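PBP domain-containing protein (PDB 3MUQ) is of unknown function but belongs to the periplasmic binding protein superfamily and probably binds a small ligand outside the cytoplasm. Local coordinates at residues Tyr23-Phe28 with Lys217-Trp222; Glu5-Ala10 with Thr210-Gly215; Ala96-Asp101 with Lys109-Lys114; Ser103-Phe108 with Trp135-Ile140. All blocks are in the same frame, centred on the assembly; numbering follows the deposited sequence.

Contact 1: Tyr23-Phe28 with Lys217-Trp222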
loop_
_atom_site.group_PDB
_atom_site.type_symbol
_atom_site.label_atom_id
_atom_site.label_comp_id
_atom_site.label_asym_id
_atom_site.label_seq_id
_atom_site.Cartn_x
_atom_site.Cartn_y
_atom_site.Cartn_z
ATOM N N TYR A 23 9.439 4.925 13.095
ATOM C CA TYR A 23 9.915 5.145 11.735
ATOM C C TYR A 23 9.104 6.233 11.017
ATOM O O TYR A 23 9.634 6.972 10.196
ATOM C CB TYR A 23 9.802 3.831 10.961
ATOM C CG TYR A 23 10.759 3.677 9.805
ATOM C CD1 TYR A 23 11.627 2.589 9.740
ATOM C CD2 TYR A 23 10.796 4.611 8.773
ATOM C CE1 TYR A 23 12.510 2.437 8.674
ATOM C CE2 TYR A 23 11.675 4.471 7.705
ATOM C CZ TYR A 23 12.528 3.384 7.661
ATOM O OH TYR A 23 13.400 3.244 6.603
ATOM N N LEU A 24 7.815 6.321 11.326
ATOM C CA LEU A 24 6.893 7.223 10.622
ATOM C C LEU A 24 6.754 8.617 11.234
ATOM O O LEU A 24 6.779 9.633 10.528
ATOM C CB LEU A 24 5.493 6.604 10.592
ATOM C CG LEU A 24 5.444 5.216 9.972
ATOM C CD1 LEU A 24 4.007 4.770 9.857
ATOM C CD2 LEU A 24 6.112 5.244 8.599
ATOM N N LEU A 25 6.562 8.647 12.547
ATOM C CA LEU A 25 6.104 9.850 13.232
ATOM C C LEU A 25 7.010 11.046 13.103
ATOM O O LEU A 25 6.518 12.154 12.906
ATOM C CB LEU A 25 5.807 9.571 14.700
ATOM C CG LEU A 25 4.578 8.666 14.817
ATOM C CD1 LEU A 25 4.138 8.532 16.249
ATOM C CD2 LEU A 25 3.466 9.221 13.966
ATOM N N PRO A 26 8.331 10.835 13.248
ATOM C CA PRO A 26 9.278 11.947 13.118
ATOM C C PRO A 26 9.128 12.671 11.786
ATOM O O PRO A 26 9.055 13.907 11.763
ATOM C CB PRO A 26 10.640 11.250 13.201
ATOM C CG PRO A 26 10.383 10.040 14.053
ATOM C CD PRO A 26 8.993 9.590 13.693
ATOM N N GLN A 27 9.065 11.920 10.685
ATOM C CA GLN A 27 8.892 12.558 9.382
ATOM C C GLN A 27 7.529 13.239 9.271
ATOM O O GLN A 27 7.412 14.355 8.747
ATOM C CB GLN A 27 9.076 11.554 8.238
ATOM C CG GLN A 27 9.203 12.229 6.859
ATOM C CD GLN A 27 10.403 13.167 6.787
ATOM O OE1 GLN A 27 11.521 12.787 7.135
ATOM N NE2 GLN A 27 10.172 14.403 6.351
ATOM N N PHE A 28 6.491 12.578 9.770
ATOM C CA PHE A 28 5.154 13.157 9.684
ATOM C C PHE A 28 5.072 14.470 10.445
ATOM O O PHE A 28 4.452 15.418 9.967
ATOM C CB PHE A 28 4.072 12.166 10.132
ATOM C CG PHE A 28 2.699 12.758 10.208
ATOM C CD1 PHE A 28 2.008 13.092 9.053
ATOM C CD2 PHE A 28 2.095 12.987 11.439
ATOM C CE1 PHE A 28 0.728 13.643 9.113
ATOM C CE2 PHE A 28 0.806 13.534 11.503
ATOM C CZ PHE A 28 0.132 13.870 10.335
ATOM N N LYS A 217 -7.335 12.957 9.689
ATOM C CA LYS A 217 -7.362 12.750 8.249
ATOM C C LYS A 217 -6.032 13.138 7.568
ATOM O O LYS A 217 -5.611 12.495 6.611
ATOM C CB LYS A 217 -8.551 13.450 7.587
ATOM C CG LYS A 217 -8.650 13.046 6.111
ATOM C CD LYS A 217 -9.945 13.470 5.473
ATOM C CE LYS A 217 -9.996 13.017 4.009
ATOM N NZ LYS A 217 -8.958 13.712 3.196
ATOM N N ALA A 218 -5.366 14.182 8.051
ATOM C CA ALA A 218 -4.043 14.497 7.507
ATOM C C ALA A 218 -3.057 13.318 7.692
ATOM O O ALA A 218 -2.276 12.993 6.803
ATOM C CB ALA A 218 -3.489 15.774 8.142
ATOM N N PHE A 219 -3.101 12.677 8.849
ATOM C CA PHE A 219 -2.190 11.574 9.138
ATOM C C PHE A 219 -2.500 10.405 8.218
ATOM O O PHE A 219 -1.598 9.803 7.637
ATOM C CB PHE A 219 -2.319 11.161 10.615
ATOM C CG PHE A 219 -1.287 10.171 11.070
ATOM C CD1 PHE A 219 -0.012 10.174 10.524
ATOM C CD2 PHE A 219 -1.583 9.257 12.065
ATOM C CE1 PHE A 219 0.940 9.278 10.937
ATOM C CE2 PHE A 219 -0.637 8.351 12.490
ATOM C CZ PHE A 219 0.636 8.363 11.923
ATOM N N SER A 220 -3.788 10.098 8.081
ATOM C CA SER A 220 -4.217 9.000 7.219
ATOM C C SER A 220 -3.842 9.284 5.768
ATOM O O SER A 220 -3.250 8.434 5.124
ATOM C CB SER A 220 -5.726 8.758 7.332
ATOM O OG SER A 220 -6.143 7.755 6.418
ATOM N N ASP A 221 -4.181 10.481 5.267
ATOM C CA ASP A 221 -3.806 10.894 3.910
ATOM C C ASP A 221 -2.289 10.757 3.714
ATOM O O ASP A 221 -1.817 10.219 2.717
ATOM C CB ASP A 221 -4.225 12.354 3.649
ATOM C CG ASP A 221 -5.721 12.524 3.543
ATOM O OD1 ASP A 221 -6.424 11.507 3.342
ATOM O OD2 ASP A 221 -6.196 13.679 3.658
ATOM N N TRP A 222 -1.519 11.236 4.683
ATOM C CA TRP A 222 -0.064 11.145 4.584
ATOM C C TRP A 222 0.395 9.680 4.534
ATOM O O TRP A 222 1.255 9.308 3.731
ATOM C CB TRP A 222 0.572 11.881 5.762
ATOM C CG TRP A 222 2.081 11.920 5.785
ATOM C CD1 TRP A 222 2.888 12.883 5.232
ATOM C CD2 TRP A 222 2.961 10.981 6.430
ATOM N NE1 TRP A 222 4.217 12.595 5.487
ATOM C CE2 TRP A 222 4.290 11.433 6.214
ATOM C CE3 TRP A 222 2.758 9.807 7.162
ATOM C CZ2 TRP A 222 5.415 10.742 6.706
ATOM C CZ3 TRP A 222 3.873 9.123 7.657
ATOM C CH2 TRP A 222 5.190 9.594 7.424
#
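Phe-28 meets both Phe-219 and Trp-222, and the three rings form an aromatic cluster where helix 20-32 crosses helix 213-224 in one lobe of the periplasmic-binding-protein fold. Over one face of Phe-28, Phe-219 CD1 stands above the ring centre, 3.6 Å from Phe-28 CE2. Trp-222 is engaged differently, because here the phenyl ring offers its edge: Phe-28 CD1 comes within 3.5 Å of Trp-222 CG, giving an edge-to-face pair with the five-membered ring, the planes 61° apart. The six-membered ring of the same indole receives a CH-pi contact, with Phe-28 CB 3.7 Å from its centroid and only 3° off the normal. Phe-28 CG lies anti to the backbone N (chi1 174°), where it borders Phe-219 CD1, while CB sits over the indole. One step outward, Leu-25 crosses Phe-219 at about a right angle and brings CD2 to 3.6 Å from Phe-219 CZ. The indole's rotation is held by Asp-31, which accepts from Trp-222 NE1 and also from Gln-27 NE2. Beyond the cluster, Ala-218 packs on Leu-176 of the second subunit. Even a backbone oxygen borders the aromatic core: Leu-24 O, already bonded to Phe-28 N, lies 3.5 Å from Trp-222 CH2.

Contact 2: Glu5-Ala10 with Thr210-Gly215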
loop_
_atom_site.group_PDB
_atom_site.type_symbol
_atom_site.label_atom_id
_atom_site.label_comp_id
_atom_site.label_asym_id
_atom_site.label_seq_id
_atom_site.Cartn_x
_atom_site.Cartn_y
_atom_site.Cartn_z
ATOM N N GLU A 5 -0.472 20.965 17.507
ATOM C CA GLU A 5 -1.778 20.363 17.238
ATOM C C GLU A 5 -1.751 18.835 17.386
ATOM O O GLU A 5 -0.943 18.137 16.761
ATOM C CB GLU A 5 -2.281 20.790 15.866
ATOM C CG GLU A 5 -3.554 21.591 15.943
ATOM C CD GLU A 5 -4.667 20.753 16.483
ATOM O OE1 GLU A 5 -4.616 19.537 16.221
ATOM O OE2 GLU A 5 -5.572 21.293 17.157
ATOM N N HIS A 6 -2.629 18.313 18.232
ATOM C CA HIS A 6 -2.430 16.962 18.739
ATOM C C HIS A 6 -3.388 15.929 18.168
ATOM O O HIS A 6 -4.592 16.156 18.080
ATOM C CB HIS A 6 -2.423 16.965 20.271
ATOM C CG HIS A 6 -1.217 17.635 20.852
ATOM N ND1 HIS A 6 -0.070 16.943 21.193
ATOM C CD2 HIS A 6 -0.962 18.940 21.112
ATOM C CE1 HIS A 6 0.831 17.791 21.655
ATOM N NE2 HIS A 6 0.315 19.009 21.617
ATOM N N VAL A 7 -2.818 14.807 17.741
ATOM C CA VAL A 7 -3.582 13.731 17.142
ATOM C C VAL A 7 -3.389 12.497 18.008
ATOM O O VAL A 7 -2.266 12.085 18.254
ATOM C CB VAL A 7 -3.083 13.417 15.715
ATOM C CG1 VAL A 7 -3.949 12.330 15.084
ATOM C CG2 VAL A 7 -3.068 14.690 14.847
ATOM N N ARG A 8 -4.478 11.926 18.494
ATOM C CA ARG A 8 -4.393 10.740 19.325
ATOM C C ARG A 8 -4.697 9.499 18.491
ATOM O O ARG A 8 -5.759 9.409 17.869
ATOM C CB ARG A 8 -5.362 10.858 20.511
ATOM C CG ARG A 8 -5.104 12.074 21.382
ATOM C CD ARG A 8 -6.061 12.141 22.567
ATOM N NE ARG A 8 -7.442 12.380 22.161
ATOM C CZ ARG A 8 -7.805 13.249 21.224
ATOM N NH1 ARG A 8 -6.882 13.981 20.604
ATOM N NH2 ARG A 8 -9.093 13.382 20.908
ATOM N N LEU A 9 -3.754 8.556 18.491
ATOM C CA LEU A 9 -3.859 7.303 17.750
ATOM C C LEU A 9 -3.958 6.131 18.710
ATOM O O LEU A 9 -3.080 5.946 19.552
ATOM C CB LEU A 9 -2.602 7.094 16.881
ATOM C CG LEU A 9 -2.480 5.724 16.203
ATOM C CD1 LEU A 9 -3.608 5.519 15.154
ATOM C CD2 LEU A 9 -1.097 5.534 15.576
ATOM N N ALA A 10 -5.021 5.340 18.595
ATOM C CA ALA A 10 -5.075 4.063 19.308
ATOM C C ALA A 10 -4.536 2.981 18.387
ATOM O O ALA A 10 -4.929 2.895 17.213
ATOM C CB ALA A 10 -6.520 3.720 19.758
ATOM N N THR A 210 -16.167 16.687 18.387
ATOM C CA THR A 210 -15.131 17.206 19.275
ATOM C C THR A 210 -13.733 16.690 18.935
ATOM O O THR A 210 -12.743 17.333 19.282
ATOM C CB THR A 210 -15.429 16.887 20.765
ATOM O OG1 THR A 210 -15.754 15.492 20.917
ATOM C CG2 THR A 210 -16.589 17.729 21.250
ATOM N N ILE A 211 -13.643 15.537 18.272
ATOM C CA ILE A 211 -12.322 14.965 17.993
ATOM C C ILE A 211 -11.571 15.714 16.882
ATOM O O ILE A 211 -12.149 16.512 16.132
ATOM C CB ILE A 211 -12.328 13.410 17.748
ATOM C CG1 ILE A 211 -13.259 13.028 16.607
ATOM C CG2 ILE A 211 -12.664 12.638 19.030
ATOM C CD1 ILE A 211 -12.610 13.098 15.251
ATOM N N ASN A 212 -10.274 15.442 16.790
ATOM C CA ASN A 212 -9.425 16.137 15.846
ATOM C C ASN A 212 -9.431 15.430 14.491
ATOM O O ASN A 212 -8.482 14.733 14.128
ATOM C CB ASN A 212 -8.010 16.265 16.405
ATOM C CG ASN A 212 -7.114 17.116 15.520
ATOM O OD1 ASN A 212 -7.573 17.702 14.541
ATOM N ND2 ASN A 212 -5.827 17.191 15.870
ATOM N N TYR A 213 -10.516 15.627 13.754
ATOM C CA TYR A 213 -10.715 14.959 12.477
ATOM C C TYR A 213 -9.732 15.481 11.433
ATOM O O TYR A 213 -9.215 14.720 10.610
ATOM C CB TYR A 213 -12.149 15.149 11.999
ATOM C CG TYR A 213 -12.417 14.531 10.645
ATOM C CD1 TYR A 213 -12.660 13.176 10.524
ATOM C CD2 TYR A 213 -12.429 15.303 9.494
ATOM C CE1 TYR A 213 -12.903 12.602 9.297
ATOM C CE2 TYR A 213 -12.671 14.729 8.244
ATOM C CZ TYR A 213 -12.911 13.382 8.161
ATOM O OH TYR A 213 -13.163 12.792 6.941
ATOM N N GLN A 214 -9.463 16.780 11.489
ATOM C CA GLN A 214 -8.569 17.407 10.534
ATOM C C GLN A 214 -7.176 16.815 10.649
ATOM O O GLN A 214 -6.567 16.452 9.648
ATOM C CB GLN A 214 -8.509 18.915 10.758
ATOM C CG GLN A 214 -7.521 19.613 9.843
ATOM C CD GLN A 214 -7.619 21.132 9.916
ATOM O OE1 GLN A 214 -7.768 21.707 10.997
ATOM N NE2 GLN A 214 -7.535 21.788 8.757
ATOM N N GLY A 215 -6.671 16.728 11.873
ATOM C CA GLY A 215 -5.365 16.147 12.101
ATOM C C GLY A 215 -5.330 14.659 11.789
ATOM O O GLY A 215 -4.354 14.159 11.222
#
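Val-7 in strand 6-12 and Gly-215 in the first turn of helix 213-224 bring their CA atoms to 5.9 Å, so that the start of the helix abuts the beginning of the strand. Most of the work falls to Asn-212, the N-cap residue and the centre of an inverse gamma turn. Its CG is anti to the backbone N (chi1 -174°), which places CG on the side facing the strand. Asn-212 ND2 donates to His-6 O over 2.7 Å in a nearly straight bond (165°). The acceptor lies in the plane of the amide, whereas the donor stands well above the carbonyl plane of His-6. Asn-212 OD1 faces its own helix and accepts from Gly-215 N at 3.0 Å, the capping bond. Glu-5, the first modelled residue of the chain, reaches in tip to tip, OE1 lying 2.7 Å from Asn-212 ND2. Val-7 CG2 rests against the bare backbone of Gly-215, 3.8 Å from its C atom, an approach made possible by the missing side chain. Farther along, Arg-8 NH2 skirts Ile-211 CG2 at 4.1 Å. Asp-56 ties the two segments together, forming a salt bridge with Arg-8 NH1 and accepting from Asn-212 N. Chemically, the carboxamide is used at both ends, which fixes its orientation, and the carboxylate of Glu-5 would probably be favoured by the nearby helix N-terminus.

Contact 3: Ala96-Asp101 with Lys109-Lys114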
loop_
_atom_site.group_PDB
_atom_site.type_symbol
_atom_site.label_atom_id
_atom_site.label_comp_id
_atom_site.label_asym_id
_atom_site.label_seq_id
_atom_site.Cartn_x
_atom_site.Cartn_y
_atom_site.Cartn_z
ATOM N N ALA A 96 13.503 -30.965 10.123
ATOM C CA ALA A 96 12.726 -30.855 11.361
ATOM C C ALA A 96 11.290 -31.344 11.186
ATOM O O ALA A 96 10.505 -31.348 12.138
ATOM C CB ALA A 96 12.735 -29.416 11.900
ATOM N N LYS A 97 10.950 -31.738 9.964
ATOM C CA LYS A 97 9.601 -32.192 9.650
ATOM C C LYS A 97 8.527 -31.186 10.092
ATOM O O LYS A 97 7.574 -31.546 10.786
ATOM C CB LYS A 97 9.324 -33.573 10.272
ATOM C CG LYS A 97 10.376 -34.649 9.975
ATOM C CD LYS A 97 10.640 -34.775 8.484
ATOM C CE LYS A 97 11.855 -35.652 8.192
ATOM N NZ LYS A 97 12.266 -35.559 6.755
ATOM N N ILE A 98 8.668 -29.927 9.686
ATOM C CA ILE A 98 7.657 -28.927 10.027
ATOM C C ILE A 98 6.609 -28.767 8.932
ATOM O O ILE A 98 5.570 -28.137 9.150
ATOM C CB ILE A 98 8.276 -27.534 10.229
ATOM C CG1 ILE A 98 8.744 -26.976 8.880
ATOM C CG2 ILE A 98 9.385 -27.591 11.256
ATOM C CD1 ILE A 98 8.567 -25.507 8.727
ATOM N N LYS A 99 6.903 -29.320 7.759
ATOM C CA LYS A 99 6.107 -29.124 6.544
ATOM C C LYS A 99 4.592 -29.286 6.731
ATOM O O LYS A 99 3.802 -28.598 6.080
ATOM C CB LYS A 99 6.604 -30.068 5.444
ATOM C CG LYS A 99 6.219 -29.673 4.033
ATOM C CD LYS A 99 6.729 -30.700 3.030
ATOM C CE LYS A 99 6.211 -30.430 1.618
ATOM N NZ LYS A 99 6.830 -29.235 0.970
ATOM N N ASP A 100 4.185 -30.190 7.616
ATOM C CA ASP A 100 2.764 -30.452 7.791
ATOM C C ASP A 100 2.239 -30.076 9.172
ATOM O O ASP A 100 1.248 -30.645 9.629
ATOM C CB ASP A 100 2.455 -31.924 7.514
ATOM C CG ASP A 100 2.828 -32.344 6.109
ATOM O OD1 ASP A 100 2.739 -31.505 5.188
ATOM O OD2 ASP A 100 3.209 -33.520 5.925
ATOM N N ASP A 101 2.891 -29.129 9.841
ATOM C CA ASP A 101 2.419 -28.695 11.153
ATOM C C ASP A 101 1.195 -27.810 11.001
ATOM O O ASP A 101 0.921 -27.311 9.913
ATOM C CB ASP A 101 3.522 -27.986 11.934
ATOM C CG ASP A 101 4.624 -28.931 12.360
ATOM O OD1 ASP A 101 4.597 -30.107 11.928
ATOM O OD2 ASP A 101 5.516 -28.505 13.124
ATOM N N LYS A 109 8.363 -24.295 17.817
ATOM C CA LYS A 109 8.679 -25.230 18.890
ATOM C C LYS A 109 9.449 -26.438 18.365
ATOM O O LYS A 109 10.423 -26.873 18.975
ATOM C CB LYS A 109 7.398 -25.689 19.589
ATOM C CG LYS A 109 6.735 -24.612 20.415
ATOM C CD LYS A 109 5.324 -24.994 20.834
ATOM C CE LYS A 109 4.620 -23.811 21.482
ATOM N NZ LYS A 109 3.187 -24.087 21.768
ATOM N N GLU A 110 8.995 -26.966 17.230
ATOM C CA GLU A 110 9.585 -28.144 16.609
ATOM C C GLU A 110 11.026 -27.861 16.159
ATOM O O GLU A 110 11.930 -28.670 16.360
ATOM C CB GLU A 110 8.717 -28.551 15.415
ATOM C CG GLU A 110 8.913 -29.958 14.880
ATOM C CD GLU A 110 7.597 -30.577 14.411
ATOM O OE1 GLU A 110 7.633 -31.502 13.564
ATOM O OE2 GLU A 110 6.526 -30.138 14.896
ATOM N N ILE A 111 11.234 -26.712 15.529
ATOM C CA ILE A 111 12.572 -26.309 15.104
ATOM C C ILE A 111 13.512 -26.226 16.313
ATOM O O ILE A 111 14.644 -26.744 16.295
ATOM C CB ILE A 111 12.524 -24.960 14.356
ATOM C CG1 ILE A 111 11.970 -25.180 12.936
ATOM C CG2 ILE A 111 13.901 -24.314 14.323
ATOM C CD1 ILE A 111 11.867 -23.911 12.083
ATOM N N ALA A 112 13.033 -25.601 17.385
ATOM C CA ALA A 112 13.851 -25.475 18.586
ATOM C C ALA A 112 14.123 -26.837 19.224
ATOM O O ALA A 112 15.260 -27.144 19.571
ATOM C CB ALA A 112 13.207 -24.538 19.579
ATOM N N ASN A 113 13.089 -27.663 19.358
ATOM C CA ASN A 113 13.265 -28.947 20.048
ATOM C C ASN A 113 14.108 -29.956 19.268
ATOM O O ASN A 113 14.721 -30.847 19.852
ATOM C CB ASN A 113 11.924 -29.544 20.485
ATOM C CG ASN A 113 11.206 -28.675 21.524
ATOM O OD1 ASN A 113 11.840 -28.071 22.392
ATOM N ND2 ASN A 113 9.880 -28.614 21.435
ATOM N N LYS A 114 14.169 -29.800 17.951
ATOM C CA LYS A 114 15.021 -30.661 17.152
ATOM C C LYS A 114 16.395 -30.024 16.953
ATOM O O LYS A 114 17.297 -30.613 16.342
ATOM C CB LYS A 114 14.366 -31.002 15.814
ATOM C CG LYS A 114 13.004 -31.666 15.954
ATOM C CD LYS A 114 12.836 -32.776 14.938
ATOM C CE LYS A 114 11.387 -33.199 14.819
ATOM N NZ LYS A 114 11.167 -33.976 13.571
#
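Glu-110 sets its CG anti to the backbone N (chi1 -163°) and then bends at chi2 (144°), while Asp-101 places CG beside its own N, and the two carboxyl groups meet tip to tip. Asp-101 OD2 lies 2.6 Å from Glu-110 OE2, with the carboxyl planes 42° apart. Two oxygens this close suggest that one of the acids holds a proton. The surroundings of the other oxygen point the same way, since Glu-110 OE1 lies 2.8 Å from Lys-97 O and 3.2 Å from Ala-96 O, two carbonyl oxygens; this electronegative setting would be expected to raise the pKa of one of the two acids. Lys-114 may offset part of this: its NZ makes a weak hydrogen bond of 3.1 Å to Ala-96 O and passes 3.7 Å from Lys-97 CG, the two lysine chains crossing at about a right angle. Beneath this polar layer lies an apolar one. Ile-98 CG2 packs on Ile-111 CG1 at 3.9 Å, and Ala-96 CB adds a looser contact with the same methylene. Tyr-167 touches both isoleucines, and Asp-94 accepts from the backbone N atoms of Ile-98 and Lys-99, helping to shape the loop. The arrangement is that of a loop, closed by a type I beta turn from Ile-98 to Asp-101, folded back on the helix that follows it, 104-113, at the surface of the second lobe.

Contact 4: Ser103-Phe108 with Trp135-Ile140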
loop_
_atom_site.group_PDB
_atom_site.type_symbol
_atom_site.label_atom_id
_atom_site.label_comp_id
_atom_site.label_asym_id
_atom_site.label_seq_id
_atom_site.Cartn_x
_atom_site.Cartn_y
_atom_site.Cartn_z
ATOM N N SER A 103 0.139 -25.027 13.222
ATOM C CA SER A 103 0.331 -23.614 13.509
ATOM C C SER A 103 1.794 -23.243 13.357
ATOM O O SER A 103 2.659 -24.115 13.326
ATOM C CB SER A 103 -0.147 -23.274 14.916
ATOM O OG SER A 103 0.736 -23.791 15.893
ATOM N N VAL A 104 2.072 -21.948 13.253
ATOM C CA VAL A 104 3.444 -21.497 13.153
ATOM C C VAL A 104 4.115 -21.652 14.521
ATOM O O VAL A 104 5.340 -21.808 14.617
ATOM C CB VAL A 104 3.542 -20.038 12.633
ATOM C CG1 VAL A 104 2.875 -19.074 13.590
ATOM C CG2 VAL A 104 4.990 -19.648 12.407
ATOM N N LEU A 105 3.321 -21.635 15.589
ATOM C CA LEU A 105 3.902 -21.845 16.912
ATOM C C LEU A 105 4.404 -23.294 17.060
ATOM O O LEU A 105 5.464 -23.526 17.634
ATOM C CB LEU A 105 2.929 -21.454 18.028
ATOM C CG LEU A 105 2.429 -20.005 18.040
ATOM C CD1 LEU A 105 1.686 -19.752 19.333
ATOM C CD2 LEU A 105 3.559 -18.991 17.892
ATOM N N ASP A 106 3.663 -24.260 16.517
ATOM C CA ASP A 106 4.163 -25.632 16.430
ATOM C C ASP A 106 5.468 -25.697 15.630
ATOM O O ASP A 106 6.414 -26.410 15.998
ATOM C CB ASP A 106 3.124 -26.558 15.789
ATOM C CG ASP A 106 1.921 -26.789 16.685
ATOM O OD1 ASP A 106 2.036 -26.535 17.908
ATOM O OD2 ASP A 106 0.863 -27.217 16.166
ATOM N N VAL A 107 5.516 -24.953 14.533
ATOM C CA VAL A 107 6.714 -24.921 13.710
ATOM C C VAL A 107 7.924 -24.411 14.508
ATOM O O VAL A 107 8.983 -25.044 14.518
ATOM C CB VAL A 107 6.518 -24.096 12.408
ATOM C CG1 VAL A 107 7.835 -23.942 11.693
ATOM C CG2 VAL A 107 5.479 -24.772 11.483
ATOM N N PHE A 108 7.771 -23.284 15.193
ATOM C CA PHE A 108 8.873 -22.753 16.001
ATOM C C PHE A 108 9.321 -23.739 17.085
ATOM O O PHE A 108 10.511 -24.021 17.223
ATOM C CB PHE A 108 8.513 -21.386 16.597
ATOM C CG PHE A 108 8.754 -20.233 15.653
ATOM C CD1 PHE A 108 8.304 -20.290 14.343
ATOM C CD2 PHE A 108 9.430 -19.095 16.075
ATOM C CE1 PHE A 108 8.528 -19.227 13.467
ATOM C CE2 PHE A 108 9.650 -18.027 15.214
ATOM C CZ PHE A 108 9.207 -18.092 13.913
ATOM N N TRP A 135 8.511 -16.443 19.166
ATOM C CA TRP A 135 9.266 -17.139 20.201
ATOM C C TRP A 135 8.634 -16.865 21.556
ATOM O O TRP A 135 8.439 -17.786 22.343
ATOM C CB TRP A 135 10.755 -16.758 20.213
ATOM C CG TRP A 135 11.543 -17.302 19.043
ATOM C CD1 TRP A 135 12.234 -16.578 18.124
ATOM C CD2 TRP A 135 11.691 -18.678 18.657
ATOM N NE1 TRP A 135 12.811 -17.404 17.185
ATOM C CE2 TRP A 135 12.499 -18.701 17.493
ATOM C CE3 TRP A 135 11.222 -19.889 19.177
ATOM C CZ2 TRP A 135 12.845 -19.882 16.846
ATOM C CZ3 TRP A 135 11.575 -21.062 18.540
ATOM C CH2 TRP A 135 12.370 -21.053 17.381
ATOM N N ALA A 136 8.308 -15.606 21.829
ATOM C CA ALA A 136 7.699 -15.254 23.115
ATOM C C ALA A 136 6.390 -16.021 23.326
ATOM O O ALA A 136 6.143 -16.542 24.409
ATOM C CB ALA A 136 7.474 -13.752 23.230
ATOM N N GLN A 137 5.571 -16.115 22.285
ATOM C CA GLN A 137 4.320 -16.866 22.381
ATOM C C GLN A 137 4.523 -18.358 22.612
ATOM O O GLN A 137 3.696 -18.999 23.251
ATOM C CB GLN A 137 3.466 -16.661 21.140
ATOM C CG GLN A 137 2.883 -15.266 21.031
ATOM C CD GLN A 137 2.253 -15.021 19.683
ATOM O OE1 GLN A 137 1.316 -15.717 19.288
ATOM N NE2 GLN A 137 2.772 -14.031 18.955
ATOM N N THR A 138 5.606 -18.919 22.079
ATOM C CA THR A 138 5.878 -20.344 22.273
ATOM C C THR A 138 6.432 -20.584 23.662
ATOM O O THR A 138 6.509 -21.722 24.115
ATOM C CB THR A 138 6.876 -20.910 21.240
ATOM O OG1 THR A 138 8.171 -20.310 21.422
ATOM C CG2 THR A 138 6.368 -20.679 19.815
ATOM N N LYS A 139 6.804 -19.495 24.327
ATOM C CA LYS A 139 7.416 -19.540 25.649
ATOM C C LYS A 139 8.806 -20.149 25.596
ATOM O O LYS A 139 9.394 -20.456 26.632
ATOM C CB LYS A 139 6.546 -20.304 26.655
ATOM C CG LYS A 139 5.434 -19.485 27.307
ATOM C CD LYS A 139 4.210 -19.380 26.407
ATOM C CE LYS A 139 3.109 -18.552 27.060
ATOM N NZ LYS A 139 2.190 -17.944 26.050
ATOM N N ILE A 140 9.330 -20.329 24.389
ATOM C CA ILE A 140 10.715 -20.749 24.229
ATOM C C ILE A 140 11.599 -19.523 24.084
ATOM O O ILE A 140 11.222 -18.551 23.433
ATOM C CB ILE A 140 10.921 -21.641 22.983
ATOM C CG1 ILE A 140 10.331 -23.030 23.208
ATOM C CG2 ILE A 140 12.400 -21.773 22.657
ATOM C CD1 ILE A 140 9.138 -23.335 22.330
#
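Phe-108 and Trp-135 supply the aromatic part of this contact between helices 104-113 and 126-138. Their side chains cross at about a right angle, and the edge of Phe-108 points at the indole face: Phe-108 CD2 stands over it, 3.4 Å from Trp-135 CE2, with the phenyl and six-membered ring planes 54° apart. Phe-108 CB adds a CH-pi contact, 4.1 Å from the six-membered ring's centroid. Aliphatic contacts continue the interface. Thr-138 has CG2 anti to its carbonyl carbon, where the methyl reaches Leu-105 CD2 at 3.8 Å and Phe-108 CB at 3.9 Å; Leu-105 CD2 also meets Gln-137 CB at 4.0 Å. The side-chain hydrogen bonds of Ser-103 and Thr-138 stay within their own segments. Ser-103 OG caps its helix by accepting from Asp-106 N, and Thr-138 OG1 donates to Trp-135 O over 2.7 Å, beside the Schellman motif that ends the other helix at Lys-139. Outside the segments, Trp-135 NE1 is bonded to Glu-131. The chemistry implies a division of labour in Thr-138, its hydroxyl satisfied by its own helix and its methyl given to the neighbour, so that the two helices meet mainly through apolar and aromatic groups, with no hydrogen bond across.

In the fold
The four contacts form two pairs on opposite sides of the chain's centre. Contacts 1 and 2 share helix 213-224 and touch where Phe-219 meets Leu-9; contacts 3 and 4 share helix 104-113 and lie with centres about 10 Å apart, meeting through Ile-98 with Val-107 and Lys-109 with Thr-138. In each pair one member is buried and aromatic, the other partly buried and more polar. Contacts 1 and 4 join helices through edge-to-face rings without a hydrogen bond across. Contact 2 relies on a capping asparagine, whereas contact 3 sets a close pair of acid groups above an apolar layer. Along the chain, contacts 3 and 4 are nested inside the loops closed by contacts 1 and 2.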